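Local structure of EreC (Klebsiella pneumoniae, 6XCQ) at residues Q169-I174 with P183-L188; S220-L225 with E253-T258; P55-A60 with I83-E88; G287-M292 with Q328-R333. The protein probably hydrolyses the macrocyclic lactone ester of macrolide antibiotics such as erythromycin, thereby inactivating the drug and conferring resistance. The protein carries 1 engineered substitution. All coordinates share one frame; numbering follows the deposited sequence. Where two conformers were deposited one is given.

Contact 1. Residues Q169-I174 with P183-L188; sequences QLAEII and PHVDEL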
loop_
_atom_site.group_PDB
_atom_site.type_symbol
_atom_site.label_atom_id
_atom_site.label_comp_id
_atom_site.label_asym_id
_atom_site.label_seq_id
_atom_site.Cartn_x
_atom_site.Cartn_y
_atom_site.Cartn_z
ATOM N N GLN A 169 -13.241 -1.526 17.528
ATOM C CA GLN A 169 -12.979 -0.136 17.875
ATOM C C GLN A 169 -14.236 0.702 17.705
ATOM O O GLN A 169 -14.558 1.530 18.566
ATOM C CB GLN A 169 -11.838 0.432 17.024
ATOM C CG GLN A 169 -11.442 1.833 17.444
ATOM C CD GLN A 169 -10.615 2.567 16.404
ATOM O OE1 GLN A 169 -10.871 3.731 16.100
ATOM N NE2 GLN A 169 -9.614 1.892 15.860
ATOM N N LEU A 170 -14.967 0.485 16.609
ATOM C CA LEU A 170 -16.234 1.192 16.417
ATOM C C LEU A 170 -17.176 0.972 17.601
ATOM O O LEU A 170 -17.803 1.920 18.099
ATOM C CB LEU A 170 -16.886 0.728 15.108
ATOM C CG LEU A 170 -18.258 1.317 14.732
ATOM C CD1 LEU A 170 -18.164 2.830 14.583
ATOM C CD2 LEU A 170 -18.765 0.672 13.439
ATOM N N ALA A 171 -17.271 -0.269 18.085
ATOM C CA ALA A 171 -18.190 -0.546 19.190
ATOM C C ALA A 171 -17.783 0.198 20.459
ATOM O O ALA A 171 -18.647 0.674 21.212
ATOM C CB ALA A 171 -18.280 -2.052 19.445
ATOM N N GLU A 172 -16.473 0.313 20.718
ATOM C CA GLU A 172 -16.022 1.065 21.887
ATOM C C GLU A 172 -16.327 2.548 21.740
ATOM O O GLU A 172 -16.768 3.201 22.695
ATOM C CB GLU A 172 -14.526 0.869 22.109
ATOM C CG GLU A 172 -14.094 -0.565 22.341
ATOM C CD GLU A 172 -12.588 -0.723 22.204
ATOM O OE1 GLU A 172 -11.929 0.266 21.812
ATOM O OE2 GLU A 172 -12.065 -1.826 22.486
ATOM N N ILE A 173 -16.070 3.107 20.561
ATOM C CA ILE A 173 -16.375 4.515 20.337
ATOM C C ILE A 173 -17.876 4.751 20.445
ATOM O O ILE A 173 -18.335 5.631 21.183
ATOM C CB ILE A 173 -15.824 4.967 18.973
ATOM C CG1 ILE A 173 -14.289 4.944 18.981
ATOM C CG2 ILE A 173 -16.362 6.338 18.609
ATOM C CD1 ILE A 173 -13.676 4.976 17.575
ATOM N N ILE A 174 -18.662 3.951 19.725
ATOM C CA ILE A 174 -20.108 4.140 19.695
ATOM C C ILE A 174 -20.686 4.044 21.103
ATOM O O ILE A 174 -21.616 4.780 21.460
ATOM C CB ILE A 174 -20.751 3.123 18.736
ATOM C CG1 ILE A 174 -20.498 3.519 17.278
ATOM C CG2 ILE A 174 -22.223 2.986 18.981
ATOM C CD1 ILE A 174 -20.963 4.901 16.941
ATOM N N PRO A 183 -26.425 -1.696 19.844
ATOM C CA PRO A 183 -26.894 -3.052 19.502
ATOM C C PRO A 183 -26.691 -3.386 18.032
ATOM O O PRO A 183 -26.331 -4.516 17.685
ATOM C CB PRO A 183 -28.384 -3.015 19.868
ATOM C CG PRO A 183 -28.523 -1.901 20.835
ATOM C CD PRO A 183 -27.494 -0.887 20.463
ATOM N N HIS A 184 -26.918 -2.403 17.163
ATOM C CA HIS A 184 -26.738 -2.585 15.729
ATOM C C HIS A 184 -25.280 -2.896 15.388
ATOM O O HIS A 184 -25.010 -3.781 14.570
ATOM C CB HIS A 184 -27.250 -1.327 15.020
ATOM C CG HIS A 184 -27.184 -1.378 13.525
ATOM N ND1 HIS A 184 -28.226 -1.832 12.746
ATOM C CD2 HIS A 184 -26.214 -0.985 12.662
ATOM C CE1 HIS A 184 -27.893 -1.739 11.469
ATOM N NE2 HIS A 184 -26.678 -1.225 11.391
ATOM N N VAL A 185 -24.325 -2.202 16.023
ATOM C CA VAL A 185 -22.909 -2.505 15.802
ATOM C C VAL A 185 -22.581 -3.913 16.282
ATOM O O VAL A 185 -21.784 -4.628 15.658
ATOM C CB VAL A 185 -22.006 -1.461 16.494
ATOM C CG1 VAL A 185 -20.533 -1.923 16.505
ATOM C CG2 VAL A 185 -22.130 -0.110 15.823
ATOM N N ASP A 186 -23.183 -4.329 17.397
ATOM C CA ASP A 186 -22.878 -5.642 17.960
ATOM C C ASP A 186 -23.498 -6.756 17.125
ATOM O O ASP A 186 -22.903 -7.829 16.971
ATOM C CB ASP A 186 -23.357 -5.709 19.408
ATOM C CG ASP A 186 -22.511 -4.857 20.332
ATOM O OD1 ASP A 186 -21.267 -4.921 20.234
ATOM O OD2 ASP A 186 -23.085 -4.122 21.155
ATOM N N GLU A 187 -24.688 -6.516 16.573
ATOM C CA GLU A 187 -25.242 -7.451 15.603
ATOM C C GLU A 187 -24.295 -7.619 14.417
ATOM O O GLU A 187 -24.025 -8.745 13.979
ATOM C CB GLU A 187 -26.616 -6.959 15.147
ATOM C CG GLU A 187 -27.325 -7.868 14.161
ATOM C CD GLU A 187 -28.808 -8.018 14.461
ATOM N N LEU A 188 -23.745 -6.508 13.916
ATOM C CA LEU A 188 -22.816 -6.569 12.789
ATOM C C LEU A 188 -21.572 -7.368 13.139
ATOM O O LEU A 188 -21.081 -8.161 12.326
ATOM C CB LEU A 188 -22.424 -5.157 12.366
ATOM C CG LEU A 188 -23.407 -4.482 11.430
ATOM C CD1 LEU A 188 -22.945 -3.057 11.195
ATOM C CD2 LEU A 188 -23.475 -5.267 10.118
#
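Ala171 and Val185 mark the closest backbone approach between two antiparallel helices, with Ala171 CA and Val185 CA 6.1 Å apart. The axes of 169-174 and 183-188 come within 9.7 Å, and their directions differ by 169°, so the chain doubles back on itself as an alpha-hairpin: helix 164-177 runs one way, a short linker turns, and helix 182-191 runs back beside it. No hydrogen bond joins the two segments; the interface is mainly apolar.

Val185 supplies the largest single share, pointing both methyl groups across the gap. Its CG1 lies anti to the backbone N (chi1 169°), which sets that methyl against the small side of the other helix: CG1 stands 3.7 Å from Ala171 CB and 3.8 Å from Ala171 CA. The other methyl, beside the backbone N, reaches the larger Leu170 and, a turn later, Ile174. It meets Leu170 CD2 at 4.2 Å, the two side chains lying at a slant, and Ile174 CG1 at the same distance. Thus the short alanine admits the valine, while Leu170 and Ile174 border its second branch.

One residue on, Asp186 bends its carboxylate back toward the partner helix, although it pairs with Lys182 through OD2. The other oxygen, Asp186 OD1, ends 4.2 Å from the methyl carbon Ala171 CB.

Contact 2. Residues S220-L225 with E253-T258; sequences SGVTRL and ESIEYT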
loop_
_atom_site.group_PDB
_atom_site.type_symbol
_atom_site.label_atom_id
_atom_site.label_comp_id
_atom_site.label_asym_id
_atom_site.label_seq_id
_atom_site.Cartn_x
_atom_site.Cartn_y
_atom_site.Cartn_z
ATOM N N SER A 220 -26.041 -3.803 4.140
ATOM C CA SER A 220 -27.067 -2.812 4.438
ATOM C C SER A 220 -26.893 -2.247 5.844
ATOM O O SER A 220 -27.129 -1.053 6.075
ATOM C CB SER A 220 -28.454 -3.431 4.270
ATOM O OG SER A 220 -28.636 -3.898 2.942
ATOM N N GLY A 221 -26.478 -3.089 6.794
ATOM C CA GLY A 221 -26.269 -2.618 8.153
ATOM C C GLY A 221 -25.188 -1.560 8.233
ATOM O O GLY A 221 -25.320 -0.576 8.965
ATOM N N VAL A 222 -24.113 -1.732 7.455
ATOM C CA VAL A 222 -23.036 -0.750 7.458
ATOM C C VAL A 222 -23.501 0.550 6.814
ATOM O O VAL A 222 -23.201 1.641 7.311
ATOM C CB VAL A 222 -21.781 -1.331 6.777
ATOM C CG1 VAL A 222 -20.787 -0.251 6.468
ATOM C CG2 VAL A 222 -21.124 -2.360 7.701
ATOM N N THR A 223 -24.270 0.463 5.723
ATOM C CA THR A 223 -24.798 1.679 5.106
ATOM C C THR A 223 -25.699 2.450 6.078
ATOM O O THR A 223 -25.600 3.678 6.189
ATOM C CB THR A 223 -25.544 1.317 3.817
ATOM O OG1 THR A 223 -24.599 0.838 2.835
ATOM C CG2 THR A 223 -26.256 2.506 3.250
ATOM N N ARG A 224 -26.578 1.746 6.796
ATOM C CA ARG A 224 -27.421 2.413 7.786
ATOM C C ARG A 224 -26.573 3.167 8.800
ATOM O O ARG A 224 -26.844 4.334 9.111
ATOM C CB ARG A 224 -28.320 1.392 8.491
ATOM C CG ARG A 224 -29.398 2.009 9.401
ATOM C CD ARG A 224 -28.977 2.046 10.874
ATOM N NE ARG A 224 -30.118 2.098 11.781
ATOM C CZ ARG A 224 -30.686 3.217 12.220
ATOM N NH1 ARG A 224 -30.234 4.407 11.824
ATOM N NH2 ARG A 224 -31.721 3.145 13.049
ATOM N N LEU A 225 -25.524 2.520 9.308
ATOM C CA LEU A 225 -24.658 3.159 10.294
ATOM C C LEU A 225 -23.950 4.370 9.714
ATOM O O LEU A 225 -23.800 5.388 10.393
ATOM C CB LEU A 225 -23.615 2.164 10.801
ATOM C CG LEU A 225 -23.951 1.503 12.127
ATOM C CD1 LEU A 225 -23.080 0.282 12.315
ATOM C CD2 LEU A 225 -23.788 2.487 13.277
ATOM N N GLU A 253 -16.119 3.621 7.294
ATOM C CA GLU A 253 -15.634 3.625 5.906
ATOM C C GLU A 253 -14.777 2.394 5.626
ATOM O O GLU A 253 -14.931 1.731 4.594
ATOM C CB GLU A 253 -14.828 4.889 5.610
ATOM C CG GLU A 253 -15.651 6.171 5.446
ATOM C CD GLU A 253 -16.663 6.091 4.316
ATOM O OE1 GLU A 253 -17.877 6.239 4.592
ATOM O OE2 GLU A 253 -16.252 5.867 3.159
ATOM N N SER A 254 -13.848 2.094 6.532
ATOM C CA SER A 254 -12.998 0.923 6.381
ATOM C C SER A 254 -13.828 -0.353 6.269
ATOM O O SER A 254 -13.577 -1.187 5.393
ATOM C CB SER A 254 -12.025 0.835 7.556
ATOM O OG SER A 254 -11.203 -0.320 7.408
ATOM N N ILE A 255 -14.828 -0.522 7.144
ATOM C CA ILE A 255 -15.661 -1.729 7.096
ATOM C C ILE A 255 -16.461 -1.795 5.800
ATOM O O ILE A 255 -16.552 -2.856 5.161
ATOM C CB ILE A 255 -16.589 -1.801 8.320
ATOM C CG1 ILE A 255 -15.780 -1.979 9.603
ATOM C CG2 ILE A 255 -17.580 -2.932 8.160
ATOM C CD1 ILE A 255 -16.481 -1.343 10.885
ATOM N N GLU A 256 -17.055 -0.670 5.389
ATOM C CA GLU A 256 -17.852 -0.654 4.163
ATOM C C GLU A 256 -17.030 -1.119 2.964
ATOM O O GLU A 256 -17.485 -1.939 2.163
ATOM C CB GLU A 256 -18.400 0.744 3.912
ATOM C CG GLU A 256 -19.155 0.912 2.600
ATOM C CD GLU A 256 -19.374 2.390 2.259
ATOM O OE1 GLU A 256 -20.487 2.771 1.830
ATOM O OE2 GLU A 256 -18.415 3.180 2.420
ATOM N N TYR A 257 -15.817 -0.590 2.818
ATOM C CA TYR A 257 -14.992 -0.985 1.678
ATOM C C TYR A 257 -14.417 -2.381 1.862
ATOM O O TYR A 257 -14.109 -3.060 0.869
ATOM C CB TYR A 257 -13.888 0.048 1.454
ATOM C CG TYR A 257 -14.330 1.247 0.621
ATOM C CD1 TYR A 257 -15.095 2.278 1.174
ATOM C CD2 TYR A 257 -13.986 1.338 -0.721
ATOM C CE1 TYR A 257 -15.503 3.380 0.399
ATOM C CE2 TYR A 257 -14.372 2.417 -1.493
ATOM C CZ TYR A 257 -15.131 3.433 -0.939
ATOM O OH TYR A 257 -15.507 4.474 -1.741
ATOM N N THR A 258 -14.272 -2.843 3.107
ATOM C CA THR A 258 -13.818 -4.219 3.309
ATOM C C THR A 258 -14.849 -5.221 2.803
ATOM O O THR A 258 -14.510 -6.169 2.083
ATOM C CB THR A 258 -13.503 -4.469 4.782
ATOM O OG1 THR A 258 -12.373 -3.680 5.144
ATOM C CG2 THR A 258 -13.151 -5.920 4.998
HETATM O O HOH W 1 -23.185 3.254 1.332
#
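In the run of helices that separates strand 151-154 from strand 301-304, helix 212-231 packs on helix 244-267 where Val222 meets Ile255 and Glu256. The backbones come close here: Val222 CA and Glu256 CA are 6.1 Å apart. Val222 divides its two methyls between two neighbours. CG2 meets Ile255 CG2 at 3.6 Å, methyl against methyl, whereas CG1 reaches the start of the glutamate chain, 3.6 Å from Glu256 CB and 3.8 Å from Glu256 CA. In both pairs the side chains approach at a slant.

Beyond CB the glutamate changes character. Its CG is anti to the backbone N (chi1 175°) and the chain stays extended, carrying the carboxylate along the flank of the interface. There a water donates a hydrogen bond to Glu256 OE1 at 2.8 Å and also bonds Thr223 OG1 at 3.2 Å, bridging the helices indirectly. The buried interior is extended by Leu188 against Val222 and Leu170 against Ile255.

Glu256 therefore serves both parts of the contact: its aliphatic root is packed on valine, while its charged end is hydrated. The single polar connection between the segments runs through water, which leaves close apolar contact to make the direct join.

Contact 3. Residues P55-A60 with I83-E88; sequences PLVEGA and IRYLVE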
loop_
_atom_site.group_PDB
_atom_site.type_symbol
_atom_site.label_atom_id
_atom_site.label_comp_id
_atom_site.label_asym_id
_atom_site.label_seq_id
_atom_site.Cartn_x
_atom_site.Cartn_y
_atom_site.Cartn_z
ATOM N N PRO A 55 14.191 18.322 -8.567
ATOM C CA PRO A 55 13.108 19.125 -9.171
ATOM C C PRO A 55 11.729 18.507 -9.041
ATOM O O PRO A 55 10.763 19.218 -8.729
ATOM C CB PRO A 55 13.535 19.221 -10.642
ATOM C CG PRO A 55 14.981 19.110 -10.605
ATOM C CD PRO A 55 15.276 18.097 -9.538
ATOM N N LEU A 56 11.593 17.203 -9.294
ATOM C CA LEU A 56 10.258 16.622 -9.233
ATOM C C LEU A 56 9.765 16.508 -7.800
ATOM O O LEU A 56 8.554 16.505 -7.572
ATOM C CB LEU A 56 10.228 15.263 -9.951
ATOM C CG LEU A 56 10.766 13.962 -9.354
ATOM C CD1 LEU A 56 9.754 13.320 -8.404
ATOM C CD2 LEU A 56 11.114 12.987 -10.479
ATOM N N VAL A 57 10.674 16.442 -6.828
ATOM C CA VAL A 57 10.249 16.318 -5.441
ATOM C C VAL A 57 9.930 17.677 -4.813
ATOM O O VAL A 57 9.139 17.737 -3.862
ATOM C CB VAL A 57 11.319 15.529 -4.667
ATOM C CG1 VAL A 57 11.078 15.590 -3.163
ATOM C CG2 VAL A 57 11.300 14.072 -5.129
ATOM N N GLU A 58 10.495 18.773 -5.329
ATOM C CA GLU A 58 10.092 20.104 -4.874
ATOM C C GLU A 58 8.608 20.316 -5.135
ATOM O O GLU A 58 8.115 20.068 -6.240
ATOM C CB GLU A 58 10.889 21.202 -5.586
ATOM C CG GLU A 58 12.392 21.023 -5.585
ATOM C CD GLU A 58 13.121 22.031 -6.472
ATOM O OE1 GLU A 58 14.292 22.351 -6.166
ATOM O OE2 GLU A 58 12.524 22.497 -7.471
ATOM N N GLY A 59 7.895 20.784 -4.121
ATOM C CA GLY A 59 6.475 20.977 -4.270
ATOM C C GLY A 59 5.647 19.725 -4.136
ATOM O O GLY A 59 4.412 19.811 -4.183
ATOM N N ALA A 60 6.277 18.567 -3.977
ATOM C CA ALA A 60 5.544 17.340 -3.702
ATOM C C ALA A 60 5.207 17.246 -2.216
ATOM O O ALA A 60 6.030 17.559 -1.352
ATOM C CB ALA A 60 6.368 16.121 -4.136
ATOM N N ILE A 83 13.888 6.611 1.259
ATOM C CA ILE A 83 13.326 7.204 2.474
ATOM C C ILE A 83 14.345 8.155 3.100
ATOM O O ILE A 83 14.029 9.305 3.422
ATOM C CB ILE A 83 12.882 6.097 3.453
ATOM C CG1 ILE A 83 11.640 5.389 2.915
ATOM C CG2 ILE A 83 12.577 6.661 4.836
ATOM C CD1 ILE A 83 11.352 4.036 3.578
ATOM N N ARG A 84 15.604 7.710 3.217
ATOM C CA ARG A 84 16.662 8.590 3.720
ATOM C C ARG A 84 16.728 9.892 2.929
ATOM O O ARG A 84 16.791 10.982 3.506
ATOM C CB ARG A 84 18.016 7.877 3.670
ATOM C CG ARG A 84 18.322 7.029 4.890
ATOM C CD ARG A 84 19.815 6.792 5.010
ATOM N NE ARG A 84 20.490 8.020 5.412
ATOM C CZ ARG A 84 21.789 8.245 5.271
ATOM N NH1 ARG A 84 22.573 7.320 4.721
ATOM N NH2 ARG A 84 22.302 9.404 5.671
ATOM N N TYR A 85 16.707 9.799 1.598
ATOM C CA TYR A 85 16.779 11.001 0.771
ATOM C C TYR A 85 15.581 11.920 1.003
ATOM O O TYR A 85 15.735 13.140 1.142
ATOM C CB TYR A 85 16.873 10.601 -0.699
ATOM C CG TYR A 85 16.613 11.732 -1.657
ATOM C CD1 TYR A 85 17.554 12.736 -1.848
ATOM C CD2 TYR A 85 15.436 11.787 -2.383
ATOM C CE1 TYR A 85 17.326 13.765 -2.742
ATOM C CE2 TYR A 85 15.194 12.808 -3.271
ATOM C CZ TYR A 85 16.142 13.794 -3.450
ATOM O OH TYR A 85 15.890 14.807 -4.344
ATOM N N LEU A 86 14.373 11.359 1.026
ATOM C CA LEU A 86 13.182 12.192 1.167
ATOM C C LEU A 86 13.094 12.785 2.567
ATOM O O LEU A 86 12.703 13.949 2.737
ATOM C CB LEU A 86 11.930 11.378 0.848
ATOM C CG LEU A 86 11.788 10.954 -0.613
ATOM C CD1 LEU A 86 10.673 9.907 -0.786
ATOM C CD2 LEU A 86 11.554 12.181 -1.460
ATOM N N VAL A 87 13.470 12.008 3.579
ATOM C CA VAL A 87 13.414 12.502 4.950
ATOM C C VAL A 87 14.507 13.534 5.185
ATOM O O VAL A 87 14.238 14.659 5.624
ATOM C CB VAL A 87 13.514 11.337 5.948
ATOM C CG1 VAL A 87 13.820 11.872 7.353
ATOM C CG2 VAL A 87 12.225 10.551 5.950
ATOM N N GLU A 88 15.750 13.183 4.867
ATOM C CA GLU A 88 16.862 14.034 5.272
ATOM C C GLU A 88 17.079 15.222 4.355
ATOM O O GLU A 88 17.673 16.216 4.790
ATOM C CB GLU A 88 18.144 13.221 5.367
ATOM C CG GLU A 88 18.058 12.148 6.399
ATOM C CD GLU A 88 19.311 11.325 6.427
ATOM O OE1 GLU A 88 20.317 11.806 5.873
ATOM O OE2 GLU A 88 19.284 10.205 6.971
#
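Tyr85 turns the edge of its ring to Val57, whose CG2 lies near the ring plane, 4.5 Å from Tyr85 CE2. The valine thus makes an edge contact with the phenol, not a stack on either face; His90 also meets this ring, with the two planes about 70° apart. The hydroxyl is tied beyond the contact, Tyr85 OH bonding to Thr54 and His90, which should limit rotation of the ring.

A second flat group, the guanidinium of Arg84, has Glu88 CD in its plane at the edge. One helical turn apart, the residues form a side-on salt bridge: Arg84 NE to Glu88 OE2 is 2.9 Å, and Arg84 NH2 to Glu88 OE1 is 3.1 Å. OE1 uses its syn lone pair, whereas OE2 is met from above the carboxylate plane.

Packing across the segments is closer at Leu86, where CD2 touches both valine methyls, 3.8 Å from Val57 CG1 and 4.1 Å from Val57 CG2. With CG anti to the carbonyl carbon (chi1 -68°), its end swings nearer Val57 than its first bond points. After Val57 the chain leaves its short helix in a type II turn closed by Ala60 N to Val57 O, with Gly59 taking positive phi (80°).

The turn leads directly into strand 62-65, whose Val63 and Leu65 also touch Leu86. Helix 126-146 lies beyond helix 73-90, with Tyr142 bonding Glu88, so helix 73-90 has helix 54-57, this strand and helix 126-146 around it.

Contact 4. Residues G287-M292 with Q328-R333; sequences GVVDRM and QHLAER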
loop_
_atom_site.group_PDB
_atom_site.type_symbol
_atom_site.label_atom_id
_atom_site.label_comp_id
_atom_site.label_asym_id
_atom_site.label_seq_id
_atom_site.Cartn_x
_atom_site.Cartn_y
_atom_site.Cartn_z
ATOM N N GLY A 287 -8.556 7.851 -1.165
ATOM C CA GLY A 287 -9.355 8.661 -0.258
ATOM C C GLY A 287 -8.691 8.876 1.091
ATOM O O GLY A 287 -8.670 9.995 1.610
ATOM N N VAL A 288 -8.146 7.809 1.686
ATOM C CA VAL A 288 -7.506 7.965 2.996
ATOM C C VAL A 288 -6.326 8.925 2.898
ATOM O O VAL A 288 -6.164 9.809 3.746
ATOM C CB VAL A 288 -7.093 6.598 3.582
ATOM C CG1 VAL A 288 -6.214 6.783 4.803
ATOM C CG2 VAL A 288 -8.313 5.764 3.955
ATOM N N VAL A 289 -5.504 8.801 1.842
ATOM C CA VAL A 289 -4.337 9.677 1.693
ATOM C C VAL A 289 -4.778 11.124 1.498
ATOM O O VAL A 289 -4.226 12.053 2.103
ATOM C CB VAL A 289 -3.446 9.218 0.519
ATOM C CG1 VAL A 289 -2.356 10.250 0.239
ATOM C CG2 VAL A 289 -2.792 7.865 0.822
ATOM N N ASP A 290 -5.762 11.335 0.625
ATOM C CA ASP A 290 -6.209 12.692 0.334
ATOM C C ASP A 290 -6.742 13.369 1.593
ATOM O O ASP A 290 -6.343 14.488 1.926
ATOM C CB ASP A 290 -7.267 12.656 -0.769
ATOM C CG ASP A 290 -7.563 14.031 -1.338
ATOM O OD1 ASP A 290 -6.705 14.591 -2.054
ATOM O OD2 ASP A 290 -8.667 14.545 -1.077
ATOM N N ARG A 291 -7.600 12.675 2.333
ATOM C CA ARG A 291 -8.155 13.237 3.562
ATOM C C ARG A 291 -7.056 13.533 4.563
ATOM O O ARG A 291 -7.035 14.603 5.185
ATOM C CB ARG A 291 -9.170 12.272 4.172
ATOM C CG ARG A 291 -10.473 12.189 3.405
ATOM C CD ARG A 291 -11.627 11.692 4.280
ATOM N NE ARG A 291 -11.486 10.287 4.658
ATOM C CZ ARG A 291 -11.622 9.263 3.819
ATOM N NH1 ARG A 291 -11.485 8.017 4.260
ATOM N NH2 ARG A 291 -11.887 9.482 2.537
ATOM N N MET A 292 -6.131 12.596 4.733
ATOM C CA MET A 292 -5.084 12.813 5.714
ATOM C C MET A 292 -4.233 14.018 5.339
ATOM O O MET A 292 -3.900 14.838 6.199
ATOM C CB MET A 292 -4.236 11.556 5.852
ATOM C CG MET A 292 -3.549 11.472 7.180
ATOM S SD MET A 292 -1.848 11.058 6.870
ATOM C CE MET A 292 -1.398 12.501 5.950
ATOM N N GLN A 328 -3.847 7.249 -9.908
ATOM C CA GLN A 328 -4.602 8.027 -10.886
ATOM C C GLN A 328 -5.573 8.969 -10.186
ATOM O O GLN A 328 -5.799 10.094 -10.654
ATOM C CB GLN A 328 -5.343 7.106 -11.868
ATOM C CG GLN A 328 -6.078 7.856 -13.014
ATOM C CD GLN A 328 -6.602 6.949 -14.128
ATOM O OE1 GLN A 328 -6.442 5.728 -14.086
ATOM N NE2 GLN A 328 -7.231 7.554 -15.142
ATOM N N HIS A 329 -6.142 8.538 -9.051
ATOM C CA HIS A 329 -6.938 9.445 -8.230
ATOM C C HIS A 329 -6.072 10.568 -7.674
ATOM O O HIS A 329 -6.416 11.750 -7.781
ATOM C CB HIS A 329 -7.608 8.692 -7.068
ATOM C CG HIS A 329 -8.638 7.684 -7.481
ATOM N ND1 HIS A 329 -9.979 7.983 -7.581
ATOM C CD2 HIS A 329 -8.523 6.369 -7.793
ATOM C CE1 HIS A 329 -10.647 6.898 -7.930
ATOM N NE2 HIS A 329 -9.786 5.902 -8.063
ATOM N N LEU A 330 -4.940 10.213 -7.062
ATOM C CA LEU A 330 -4.077 11.216 -6.452
ATOM C C LEU A 330 -3.520 12.198 -7.470
ATOM O O LEU A 330 -3.334 13.381 -7.153
ATOM C CB LEU A 330 -2.932 10.529 -5.714
ATOM C CG LEU A 330 -3.349 9.694 -4.509
ATOM C CD1 LEU A 330 -2.096 9.031 -3.898
ATOM C CD2 LEU A 330 -4.109 10.573 -3.487
ATOM N N ALA A 331 -3.237 11.742 -8.685
ATOM C CA ALA A 331 -2.796 12.664 -9.732
ATOM C C ALA A 331 -3.848 13.705 -10.089
ATOM O O ALA A 331 -3.512 14.691 -10.755
ATOM C CB ALA A 331 -2.404 11.897 -10.998
ATOM N N GLU A 332 -5.102 13.501 -9.677
ATOM C CA GLU A 332 -6.198 14.438 -9.904
ATOM C C GLU A 332 -6.177 15.646 -8.979
ATOM O O GLU A 332 -6.906 16.606 -9.246
ATOM C CB GLU A 332 -7.547 13.747 -9.709
ATOM C CG GLU A 332 -7.917 12.722 -10.739
ATOM C CD GLU A 332 -9.413 12.503 -10.789
ATOM O OE1 GLU A 332 -10.010 12.736 -11.861
ATOM O OE2 GLU A 332 -9.996 12.102 -9.753
ATOM N N ARG A 333 -5.415 15.598 -7.886
ATOM C CA ARG A 333 -5.422 16.677 -6.902
ATOM C C ARG A 333 -5.082 18.004 -7.560
ATOM O O ARG A 333 -4.107 18.099 -8.309
ATOM C CB ARG A 333 -4.419 16.377 -5.786
ATOM C CG ARG A 333 -4.906 15.374 -4.773
ATOM C CD ARG A 333 -3.796 14.939 -3.824
ATOM N NE ARG A 333 -3.137 16.067 -3.177
ATOM C CZ ARG A 333 -3.621 16.692 -2.106
ATOM N NH1 ARG A 333 -4.764 16.297 -1.575
ATOM N NH2 ARG A 333 -2.964 17.704 -1.564
#
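Asp290 and Arg333 form the tight end of this contact, a salt bridge in which Arg333 NH1 donates to Asp290 OD1 over 2.6 Å at an N-H...O angle of 149°. The oxygen lies almost in the guanidinium plane, at its edge, but the nitrogen approaches from 46° above the carboxylate plane; the two groups are turned 66° against each other. The arginine chain is bent at chi3, which curls it around the acceptor: Asp290 OD1 is also 3.4 Å from both Arg333 CG and Arg333 CD. One carboxylate oxygen is thus held by a charged N-H and wrapped by methylenes. Asp290 OD2 pairs with Arg294, and Arg333 NE with Asp337. Asp290 thus lies between two arginines whose ends come close (Arg333 NH1, Arg294 NH2) and probably offsets their charges.

Alongside, the apolar packing is looser. Val289 CG1 and Leu330 CD2 are 4.1 Å apart, their side chains crossing at about a right angle, and the same leucine methyl only approaches the backbone at Asp290 N, 4.5 Å away. The outer side is exposed at Ala331 and Glu332, in the type I turn from Leu330 to Arg333 that delivers the arginine. Arg291, also exposed, points away; Gly287 O lies against one face of its guanidinium, 3.4 Å from the plane and toward the rim.

Inward lies the central mixed sheet. Leu303 of strand 301-304 touches both Val289 and Leu330, and Ile62 of the adjacent, parallel strand 62-65 touches Val289 and Arg333; helix 279-295 and segment 328-333 therefore pack together on these strands.

In the fold
Contacts 1 and 2 form one helical block: their centres are about 12 Å apart, His184 NE2 probably hydrogen-bonds Gly221 O (2.9 Å), and Leu225 CD1 packs 3.5 Å from Leu188 CD1. Contact 4 follows, since helices 244-267 and 279-295 are consecutive; its nearest atoms are about 5 Å from contact 2, without touching. Contact 4 lies on the central sheet, where strand 62-65 touches both it and contact 3; the centres of these two are about 18 Å apart. Contacts 1 and 3, with centres about 41 Å apart, lie on opposite sides of the chain's centre. A propanediol, probably from the crystallisation liquor, lies about 5 Å from the side chain of Glu256 in contact 2.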